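Local coordinates for protein TarM (Staphylococcus aureus subsp. aureus 21178, PDB 4X7R) that belongs to the GT-B class of glycosyltransferases and holds uridine-5'-diphosphate together with a glycan ligand, at residues A[83-88]-A[173-178]; A[301-306]-A[481-486]; A[337-342]-A[448-453]. The protein carries 1 engineered substitution. One frame throughout, in Å; residues are numbered along the deposited sequence.

Contact 1 (A[83-88]-A[173-178]); sequences KSNKLL and GYPYIS
The backbone oxygen of Ser84, a neighbour of the Tyr174 hydroxyl but not bonded to it, is gripped from opposite faces of its carbonyl plane: Lys83 NZ donates to Ser84 O across 3.0 Å, and Lys86 N donates from the other face. This doubly used oxygen belongs to an inverse gamma turn centred on Asn85, which leads into helix 86-95 and packs on the loop that enters strand 175-182 of the long antiparallel sheet. A turn and a strand entry can thus be joined through one residue that supplies both polar and apolar groups. In Asn85, CG is anti to the backbone N (chi1 -171°) and beside the carbonyl carbon. Asn85 ND2 donates a nearly straight bond to Gly173 O (2.7 Å, 173°); the oxygen lies in the amide plane of Asn85, although ND2 stands above the plane of the peptide carbonyl. The same side chain stacks on Tyr174, with Asn85 CB 3.6 Å from the ring centroid in a CH-pi contact and the amide plane nearly parallel to the ring. Another ring, that of His81, also stacks with Tyr174. At the ring edge, Tyr174 OH donates to Lys83 O over 2.8 Å, so the phenol is held by its face and its hydroxyl. Gly173, with phi 89° and no side chain, lets its backbone lie close to Asn85. Leu88 CD2 lies 3.5 Å from the same oxygen, Gly173 O, in a van der Waals contact.

Contact 2 (A[301-306]-A[481-486]); sequences TISNFV and ESILEK. With 3YW ((2S)-2,3-dihydroxypropyl 2-acetamido-2-deoxy-alpha-D-glucopyranoside), chain F.
The Phe305 ring receives Ile483 over one face: CG2 sits above the ring centre, 3.6 Å from the centroid and 11° off the ring normal, a CH-pi contact. At the far end of the ring, Phe305 CZ meets Leu484 CB at 4.1 Å. Asn24, Arg25 and Glu28 of helix 17-31 also touch this aromatic side chain, which thus contacts both helix 17-31 and helix 480-492. The setting is a familiar feature of GT-B proteins: the chain leaves strand 299-301, the last in the first parallel sheet, crosses toward the second domain, and is met by the C-terminal helix 480-492 returning from it.

Ile483 is the hub. Its CG2, anti to the backbone N (chi1 -65° places CG1 beside that N instead), reaches Ile302 CG2 at 3.7 Å as well as the ring, while Ile483 CD1 rests against Ser303 CB and approaches Asn304 O at 3.5 Å. Ile302 also runs past Lys486 in the opposite direction, with CG1 against the lysine CB.

Polar links surround this core. Lys486, extended beyond CG, donates through NZ to two waters; one passes a hydrogen bond to Thr301 O, and the other, 2.8 Å from Lys486 NZ, accepts also from Ser303 N. Ser303 OG donates to Asn304 O (2.7 Å) and pairs with Gln405, whose OE1 takes Asn304 N. On the ligand side, Asn304 ND2 donates to 3YW O6 (2.9 Å) and O6 donates to Asn304 OD1, both weak bonds. A hydrocarbon core thus backs a residue of the ligand pocket, while Lys486 NZ reaches the backbone of 301-306 through waters, with no direct hydrogen bond between the segments.

Contact 3 (A[337-342]-A[448-453]); sequences IEVAEL and DMADKI
Val339 and Ala450 bring the backbones of 337-342, in helix 333-346, and 448-453, in helix 446-457, closest, 5.5 Å between their CA atoms, where the segment axes pass 9.0 Å apart at a signed crossing angle of -57°. The small Ala450 side chain is consistent with this approach, since Val339 CG1 comes to 4.0 Å from Ala450 CA. The same methyl, anti to its own backbone N, reaches further: Val339 CG1 meets Ile453 CD1 at 3.7 Å. The Met449 chain turns at chi3 (96°), which brings CE onto both valine methyls; at 3.4 Å, Met449 CE and Val339 CG2 are tighter than usual van der Waals contact. The two side chains cross at about a right angle. Beside this, Leu342 CB rests on Ala450 CB at 3.7 Å. No hydrogen bond joins the segments; the side-chain contacts are all between apolar groups. Both helices belong to the second parallel-sheet domain. Ile446 extends the surface of helix 446-457 against Val339 and Leu342, Met449 leans also on Ile441 of strand 438-441, and Ile337, on another side of its helix, packs against helix 361-370.

The three contacts sample three parts of one chain. Contact 1 joins a helix start to the antiparallel sheet, contact 2 lies where the C-terminal helix meets the crossing between the two parallel-sheet domains, and contact 3 pairs helices of the second domain. None touches another. The centres of contacts 1 and 2 are about 47 Å apart. Those of contacts 2 and 3 are about 34 Å apart. Contacts 1 and 3, on opposite sides of the chain centre, have centres about 59 Å apart. In sequence, contact 3 falls wholly between the two segments of contact 2. Contact 2 alone holds a ligand-pocket residue; the Asn304 side chain is also about 6 Å from bound uridine-5'-diphosphate.

Contact 1 (A[83-88]-A[173-178])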
loop_
_atom_site.group_PDB
_atom_site.type_symbol
_atom_site.label_atom_id
_atom_site.label_comp_id
_atom_site.label_asym_id
_atom_site.label_seq_id
_atom_site.Cartn_x
_atom_site.Cartn_y
_atom_site.Cartn_z
ATOM N N LYS A 83 20.894 19.378 23.292
ATOM C CA LYS A 83 20.973 20.582 22.486
ATOM C C LYS A 83 20.854 20.219 20.979
ATOM O O LYS A 83 21.332 19.172 20.563
ATOM C CB LYS A 83 22.321 21.279 22.800
ATOM C CG LYS A 83 22.686 22.523 21.976
ATOM C CD LYS A 83 24.167 22.947 22.119
ATOM C CE LYS A 83 25.178 22.099 21.358
ATOM N NZ LYS A 83 25.021 22.175 19.871
ATOM N N SER A 84 20.232 21.103 20.180
ATOM C CA SER A 84 20.129 20.983 18.723
ATOM C C SER A 84 21.494 21.206 18.072
ATOM O O SER A 84 22.356 21.898 18.633
ATOM C CB SER A 84 19.138 21.997 18.176
ATOM O OG SER A 84 17.841 21.483 18.416
ATOM N N ASN A 85 21.700 20.614 16.886
ATOM C CA ASN A 85 22.962 20.736 16.158
ATOM C C ASN A 85 23.082 22.131 15.505
ATOM O O ASN A 85 22.888 22.291 14.299
ATOM C CB ASN A 85 23.054 19.614 15.129
ATOM C CG ASN A 85 24.386 19.470 14.456
ATOM O OD1 ASN A 85 25.399 20.061 14.864
ATOM N ND2 ASN A 85 24.410 18.644 13.429
ATOM N N LYS A 86 23.388 23.146 16.328
ATOM C CA LYS A 86 23.517 24.544 15.896
ATOM C C LYS A 86 24.553 24.761 14.805
ATOM O O LYS A 86 24.330 25.599 13.935
ATOM C CB LYS A 86 23.804 25.476 17.096
ATOM C CG LYS A 86 22.785 25.378 18.243
ATOM C CD LYS A 86 21.523 26.172 17.961
ATOM C CE LYS A 86 20.315 25.571 18.616
ATOM N NZ LYS A 86 19.085 26.171 18.058
ATOM N N LEU A 87 25.667 24.008 14.842
ATOM C CA LEU A 87 26.763 24.124 13.881
ATOM C C LEU A 87 26.422 23.768 12.440
ATOM O O LEU A 87 27.001 24.357 11.524
ATOM C CB LEU A 87 28.029 23.394 14.355
ATOM C CG LEU A 87 28.665 23.915 15.653
ATOM C CD1 LEU A 87 29.891 23.095 16.011
ATOM C CD2 LEU A 87 29.025 25.406 15.548
ATOM N N LEU A 88 25.506 22.808 12.229
ATOM C CA LEU A 88 25.098 22.444 10.886
ATOM C C LEU A 88 24.319 23.623 10.308
ATOM O O LEU A 88 24.573 24.009 9.174
ATOM C CB LEU A 88 24.260 21.145 10.897
ATOM C CG LEU A 88 23.591 20.700 9.593
ATOM C CD1 LEU A 88 24.602 20.508 8.485
ATOM C CD2 LEU A 88 22.858 19.413 9.795
ATOM N N GLY A 173 18.926 17.451 14.529
ATOM C CA GLY A 173 19.795 17.831 13.422
ATOM C C GLY A 173 21.133 17.125 13.383
ATOM O O GLY A 173 22.054 17.600 12.709
ATOM N N TYR A 174 21.256 15.982 14.076
ATOM C CA TYR A 174 22.501 15.204 14.077
ATOM C C TYR A 174 22.422 14.025 13.090
ATOM O O TYR A 174 21.401 13.336 13.055
ATOM C CB TYR A 174 22.818 14.679 15.493
ATOM C CG TYR A 174 23.093 15.778 16.497
ATOM C CD1 TYR A 174 24.372 16.311 16.649
ATOM C CD2 TYR A 174 22.072 16.301 17.277
ATOM C CE1 TYR A 174 24.626 17.324 17.575
ATOM C CE2 TYR A 174 22.307 17.338 18.169
ATOM C CZ TYR A 174 23.587 17.827 18.340
ATOM O OH TYR A 174 23.784 18.821 19.269
ATOM N N PRO A 175 23.497 13.712 12.351
ATOM C CA PRO A 175 23.447 12.538 11.440
ATOM C C PRO A 175 23.456 11.230 12.209
ATOM O O PRO A 175 24.194 11.123 13.190
ATOM C CB PRO A 175 24.718 12.666 10.592
ATOM C CG PRO A 175 25.636 13.547 11.416
ATOM C CD PRO A 175 24.798 14.420 12.282
ATOM N N TYR A 176 22.636 10.234 11.770
ATOM C CA TYR A 176 22.533 8.943 12.459
ATOM C C TYR A 176 22.786 7.750 11.556
ATOM O O TYR A 176 23.128 6.671 12.044
ATOM C CB TYR A 176 21.214 8.814 13.290
ATOM C CG TYR A 176 19.936 8.844 12.471
ATOM C CD1 TYR A 176 19.366 10.050 12.074
ATOM C CD2 TYR A 176 19.330 7.664 12.043
ATOM C CE1 TYR A 176 18.195 10.086 11.323
ATOM C CE2 TYR A 176 18.163 7.688 11.273
ATOM C CZ TYR A 176 17.614 8.904 10.897
ATOM O OH TYR A 176 16.458 8.962 10.160
ATOM N N ILE A 177 22.622 7.956 10.234
ATOM C CA ILE A 177 22.846 6.984 9.163
ATOM C C ILE A 177 23.421 7.749 7.963
ATOM O O ILE A 177 22.917 8.829 7.633
ATOM C CB ILE A 177 21.539 6.203 8.747
ATOM C CG1 ILE A 177 21.098 5.219 9.822
ATOM C CG2 ILE A 177 21.729 5.449 7.406
ATOM C CD1 ILE A 177 19.810 4.517 9.536
ATOM N N SER A 178 24.465 7.176 7.311
ATOM C CA SER A 178 25.085 7.667 6.077
ATOM C C SER A 178 25.181 6.442 5.178
ATOM O O SER A 178 25.385 5.341 5.688
ATOM C CB SER A 178 26.475 8.260 6.318
ATOM O OG SER A 178 27.363 7.271 6.798
#

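Contact 2 (A[301-306]-A[481-486])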
loop_
_atom_site.group_PDB
_atom_site.type_symbol
_atom_site.label_atom_id
_atom_site.label_comp_id
_atom_site.label_asym_id
_atom_site.label_seq_id
_atom_site.Cartn_x
_atom_site.Cartn_y
_atom_site.Cartn_z
ATOM N N THR A 301 -4.584 -22.085 3.168
ATOM C CA THR A 301 -5.592 -21.121 2.773
ATOM C C THR A 301 -6.129 -20.461 4.021
ATOM O O THR A 301 -6.591 -21.150 4.935
ATOM C CB THR A 301 -6.735 -21.776 1.987
ATOM O OG1 THR A 301 -6.237 -22.243 0.735
ATOM C CG2 THR A 301 -7.909 -20.810 1.758
ATOM N N ILE A 302 -6.027 -19.135 4.091
ATOM C CA ILE A 302 -6.643 -18.377 5.179
ATOM C C ILE A 302 -7.194 -17.115 4.527
ATOM O O ILE A 302 -6.420 -16.310 4.048
ATOM C CB ILE A 302 -5.720 -18.054 6.416
ATOM C CG1 ILE A 302 -4.994 -19.282 6.970
ATOM C CG2 ILE A 302 -6.528 -17.348 7.531
ATOM C CD1 ILE A 302 -4.059 -18.986 8.167
ATOM N N SER A 303 -8.500 -16.939 4.513
ATOM C CA SER A 303 -9.167 -15.739 3.984
ATOM C C SER A 303 -8.717 -14.501 4.760
ATOM O O SER A 303 -8.368 -14.606 5.939
ATOM C CB SER A 303 -10.679 -15.853 4.201
ATOM O OG SER A 303 -11.360 -14.637 3.917
ATOM N N ASN A 304 -8.835 -13.320 4.131
ATOM C CA ASN A 304 -8.641 -12.065 4.858
ATOM C C ASN A 304 -9.767 -12.014 5.880
ATOM O O ASN A 304 -10.875 -12.522 5.606
ATOM C CB ASN A 304 -8.876 -10.860 3.944
ATOM C CG ASN A 304 -7.711 -10.501 3.085
ATOM O OD1 ASN A 304 -6.592 -10.380 3.572
ATOM N ND2 ASN A 304 -7.955 -10.368 1.782
ATOM N N PHE A 305 -9.514 -11.358 7.035
ATOM C CA PHE A 305 -10.565 -11.141 8.013
ATOM C C PHE A 305 -11.554 -10.170 7.369
ATOM O O PHE A 305 -11.157 -9.325 6.561
ATOM C CB PHE A 305 -10.003 -10.509 9.285
ATOM C CG PHE A 305 -9.388 -11.459 10.286
ATOM C CD1 PHE A 305 -10.193 -12.263 11.097
ATOM C CD2 PHE A 305 -8.004 -11.534 10.438
ATOM C CE1 PHE A 305 -9.622 -13.097 12.073
ATOM C CE2 PHE A 305 -7.435 -12.371 11.405
ATOM C CZ PHE A 305 -8.252 -13.134 12.229
ATOM N N VAL A 306 -12.823 -10.283 7.726
ATOM C CA VAL A 306 -13.870 -9.428 7.185
ATOM C C VAL A 306 -14.532 -8.614 8.304
ATOM O O VAL A 306 -14.810 -9.142 9.388
ATOM C CB VAL A 306 -14.873 -10.228 6.284
ATOM C CG1 VAL A 306 -15.836 -11.076 7.098
ATOM C CG2 VAL A 306 -15.653 -9.303 5.402
ATOM N N GLU A 481 -14.132 -15.991 13.819
ATOM C CA GLU A 481 -13.767 -17.146 14.651
ATOM C C GLU A 481 -13.032 -18.201 13.869
ATOM O O GLU A 481 -11.978 -18.642 14.326
ATOM C CB GLU A 481 -14.982 -17.781 15.364
ATOM C CG GLU A 481 -15.652 -16.877 16.384
ATOM C CD GLU A 481 -16.797 -16.017 15.874
ATOM O OE1 GLU A 481 -16.941 -15.839 14.639
ATOM O OE2 GLU A 481 -17.576 -15.536 16.729
ATOM N N SER A 482 -13.557 -18.595 12.692
ATOM C CA SER A 482 -12.908 -19.630 11.898
ATOM C C SER A 482 -11.528 -19.158 11.377
ATOM O O SER A 482 -10.597 -19.956 11.334
ATOM C CB SER A 482 -13.788 -20.070 10.739
ATOM O OG SER A 482 -14.059 -18.969 9.886
ATOM N N ILE A 483 -11.423 -17.877 10.964
ATOM C CA ILE A 483 -10.197 -17.280 10.424
ATOM C C ILE A 483 -9.144 -17.201 11.502
ATOM O O ILE A 483 -8.026 -17.664 11.292
ATOM C CB ILE A 483 -10.459 -15.951 9.650
ATOM C CG1 ILE A 483 -11.304 -16.249 8.381
ATOM C CG2 ILE A 483 -9.126 -15.276 9.263
ATOM C CD1 ILE A 483 -12.073 -15.047 7.767
ATOM N N LEU A 484 -9.520 -16.689 12.692
ATOM C CA LEU A 484 -8.618 -16.627 13.838
ATOM C C LEU A 484 -8.175 -18.033 14.266
ATOM O O LEU A 484 -7.010 -18.230 14.523
ATOM C CB LEU A 484 -9.313 -15.914 14.992
ATOM C CG LEU A 484 -8.570 -15.832 16.293
ATOM C CD1 LEU A 484 -7.289 -14.900 16.173
ATOM C CD2 LEU A 484 -9.508 -15.401 17.386
ATOM N N GLU A 485 -9.072 -19.013 14.285
ATOM C CA GLU A 485 -8.698 -20.397 14.619
ATOM C C GLU A 485 -7.729 -20.998 13.596
ATOM O O GLU A 485 -6.869 -21.770 13.989
ATOM C CB GLU A 485 -9.930 -21.276 14.764
ATOM C CG GLU A 485 -10.700 -21.006 16.049
ATOM C CD GLU A 485 -12.160 -21.428 15.946
ATOM O OE1 GLU A 485 -12.475 -22.305 15.109
ATOM O OE2 GLU A 485 -12.997 -20.855 16.680
ATOM N N LYS A 486 -7.847 -20.622 12.296
ATOM C CA LYS A 486 -6.926 -21.054 11.252
ATOM C C LYS A 486 -5.515 -20.560 11.506
ATOM O O LYS A 486 -4.573 -21.337 11.340
ATOM C CB LYS A 486 -7.404 -20.645 9.847
ATOM C CG LYS A 486 -8.471 -21.625 9.338
ATOM C CD LYS A 486 -9.212 -21.038 8.145
ATOM C CE LYS A 486 -10.332 -21.979 7.728
ATOM N NZ LYS A 486 -10.701 -21.740 6.317
HETATM O O3A 3YW F . 0.682 -5.992 -4.657
HETATM C C4A 3YW F . -2.387 -5.922 -2.507
HETATM C C5A 3YW F . -1.527 -5.774 -3.738
HETATM O O5 3YW F . -4.456 -7.845 -1.288
HETATM C C6A 3YW F . -0.108 -6.229 -3.501
HETATM C C5 3YW F . -5.840 -7.758 -0.923
HETATM C C6 3YW F . -5.911 -8.037 0.559
HETATM C C4 3YW F . -6.634 -8.729 -1.794
HETATM O O6 3YW F . -5.388 -9.316 0.886
HETATM C C3 3YW F . -6.565 -8.242 -3.238
HETATM O O4 3YW F . -7.996 -8.758 -1.381
HETATM O O3 3YW F . -7.264 -9.117 -4.123
HETATM O O7 3YW F . -4.429 -8.891 -6.261
HETATM C C7 3YW F . -4.797 -7.731 -6.107
HETATM C C8 3YW F . -4.959 -6.789 -7.262
HETATM N N2 3YW F . -5.085 -7.233 -4.904
HETATM C C2 3YW F . -5.120 -8.042 -3.695
HETATM C C1 3YW F . -4.156 -7.483 -2.633
HETATM O O1 3YW F . -3.769 -6.148 -2.792
HETATM O O2 3YW F . -1.535 -4.405 -4.144
HETATM O O HOH W 1 -8.773 -22.730 4.870
HETATM O O HOH W 2 -10.450 -19.070 5.543
#

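Contact 3 (A[337-342]-A[448-453])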
loop_
_atom_site.group_PDB
_atom_site.type_symbol
_atom_site.label_atom_id
_atom_site.label_comp_id
_atom_site.label_asym_id
_atom_site.label_seq_id
_atom_site.Cartn_x
_atom_site.Cartn_y
_atom_site.Cartn_z
ATOM N N ILE A 337 -15.167 1.555 -18.391
ATOM C CA ILE A 337 -15.583 2.697 -19.226
ATOM C C ILE A 337 -16.288 2.181 -20.488
ATOM O O ILE A 337 -17.333 2.720 -20.855
ATOM C CB ILE A 337 -14.432 3.697 -19.542
ATOM C CG1 ILE A 337 -13.742 4.236 -18.266
ATOM C CG2 ILE A 337 -14.898 4.849 -20.452
ATOM C CD1 ILE A 337 -14.640 4.839 -17.185
ATOM N N GLU A 338 -15.749 1.100 -21.106
ATOM C CA GLU A 338 -16.349 0.451 -22.282
ATOM C C GLU A 338 -17.716 -0.129 -21.934
ATOM O O GLU A 338 -18.631 -0.050 -22.754
ATOM C CB GLU A 338 -15.434 -0.640 -22.856
ATOM C CG GLU A 338 -14.282 -0.088 -23.684
ATOM C CD GLU A 338 -13.248 -1.098 -24.148
ATOM O OE1 GLU A 338 -13.637 -2.184 -24.637
ATOM O OE2 GLU A 338 -12.039 -0.784 -24.052
ATOM N N VAL A 339 -17.869 -0.668 -20.702
ATOM C CA VAL A 339 -19.140 -1.212 -20.208
ATOM C C VAL A 339 -20.129 -0.064 -19.969
ATOM O O VAL A 339 -21.287 -0.171 -20.381
ATOM C CB VAL A 339 -18.956 -2.128 -18.963
ATOM C CG1 VAL A 339 -20.298 -2.461 -18.316
ATOM C CG2 VAL A 339 -18.228 -3.409 -19.344
ATOM N N ALA A 340 -19.650 1.041 -19.339
ATOM C CA ALA A 340 -20.435 2.249 -19.059
ATOM C C ALA A 340 -21.062 2.796 -20.341
ATOM O O ALA A 340 -22.264 3.058 -20.355
ATOM C CB ALA A 340 -19.564 3.303 -18.403
ATOM N N GLU A 341 -20.269 2.870 -21.438
ATOM C CA GLU A 341 -20.704 3.306 -22.769
ATOM C C GLU A 341 -21.917 2.494 -23.262
ATOM O O GLU A 341 -22.872 3.084 -23.763
ATOM C CB GLU A 341 -19.538 3.216 -23.777
ATOM C CG GLU A 341 -19.859 3.782 -25.156
ATOM C CD GLU A 341 -18.730 3.737 -26.166
ATOM O OE1 GLU A 341 -18.087 2.671 -26.297
ATOM O OE2 GLU A 341 -18.516 4.759 -26.858
ATOM N N LEU A 342 -21.883 1.152 -23.089
ATOM C CA LEU A 342 -22.958 0.236 -23.496
ATOM C C LEU A 342 -24.215 0.408 -22.644
ATOM O O LEU A 342 -25.316 0.443 -23.188
ATOM C CB LEU A 342 -22.485 -1.229 -23.450
ATOM C CG LEU A 342 -21.376 -1.645 -24.420
ATOM C CD1 LEU A 342 -20.793 -2.985 -24.024
ATOM C CD2 LEU A 342 -21.889 -1.709 -25.859
ATOM N N ASP A 448 -22.447 -8.980 -21.969
ATOM C CA ASP A 448 -23.204 -9.687 -20.932
ATOM C C ASP A 448 -23.109 -8.944 -19.596
ATOM O O ASP A 448 -24.078 -8.947 -18.843
ATOM C CB ASP A 448 -22.770 -11.153 -20.782
ATOM C CG ASP A 448 -23.667 -11.958 -19.848
ATOM O OD1 ASP A 448 -24.902 -11.969 -20.069
ATOM O OD2 ASP A 448 -23.138 -12.555 -18.881
ATOM N N MET A 449 -21.982 -8.264 -19.328
ATOM C CA MET A 449 -21.847 -7.488 -18.098
ATOM C C MET A 449 -22.735 -6.242 -18.138
ATOM O O MET A 449 -23.375 -5.921 -17.131
ATOM C CB MET A 449 -20.401 -7.115 -17.813
ATOM C CG MET A 449 -20.202 -6.699 -16.394
ATOM S SD MET A 449 -18.500 -6.297 -16.000
ATOM C CE MET A 449 -18.573 -4.704 -16.203
ATOM N N ALA A 450 -22.784 -5.553 -19.306
ATOM C CA ALA A 450 -23.637 -4.383 -19.526
ATOM C C ALA A 450 -25.117 -4.788 -19.367
ATOM O O ALA A 450 -25.876 -4.061 -18.725
ATOM C CB ALA A 450 -23.392 -3.802 -20.912
ATOM N N ASP A 451 -25.489 -5.982 -19.881
ATOM C CA ASP A 451 -26.838 -6.551 -19.786
ATOM C C ASP A 451 -27.259 -6.805 -18.338
ATOM O O ASP A 451 -28.388 -6.479 -17.971
ATOM C CB ASP A 451 -26.946 -7.862 -20.596
ATOM C CG ASP A 451 -27.083 -7.696 -22.103
ATOM O OD1 ASP A 451 -27.435 -6.574 -22.556
ATOM O OD2 ASP A 451 -26.871 -8.695 -22.831
ATOM N N LYS A 452 -26.351 -7.372 -17.518
ATOM C CA LYS A 452 -26.635 -7.687 -16.113
ATOM C C LYS A 452 -26.738 -6.451 -15.238
ATOM O O LYS A 452 -27.568 -6.428 -14.327
ATOM C CB LYS A 452 -25.668 -8.741 -15.539
ATOM C CG LYS A 452 -25.733 -10.088 -16.278
ATOM C CD LYS A 452 -27.015 -10.885 -16.066
ATOM C CE LYS A 452 -27.161 -12.012 -17.066
ATOM N NZ LYS A 452 -26.166 -13.096 -16.851
ATOM N N ILE A 453 -25.940 -5.411 -15.539
ATOM C CA ILE A 453 -25.982 -4.127 -14.838
ATOM C C ILE A 453 -27.356 -3.497 -15.109
ATOM O O ILE A 453 -28.022 -3.079 -14.159
ATOM C CB ILE A 453 -24.790 -3.213 -15.248
ATOM C CG1 ILE A 453 -23.481 -3.696 -14.577
ATOM C CG2 ILE A 453 -25.067 -1.724 -14.925
ATOM C CD1 ILE A 453 -22.200 -3.298 -15.307
#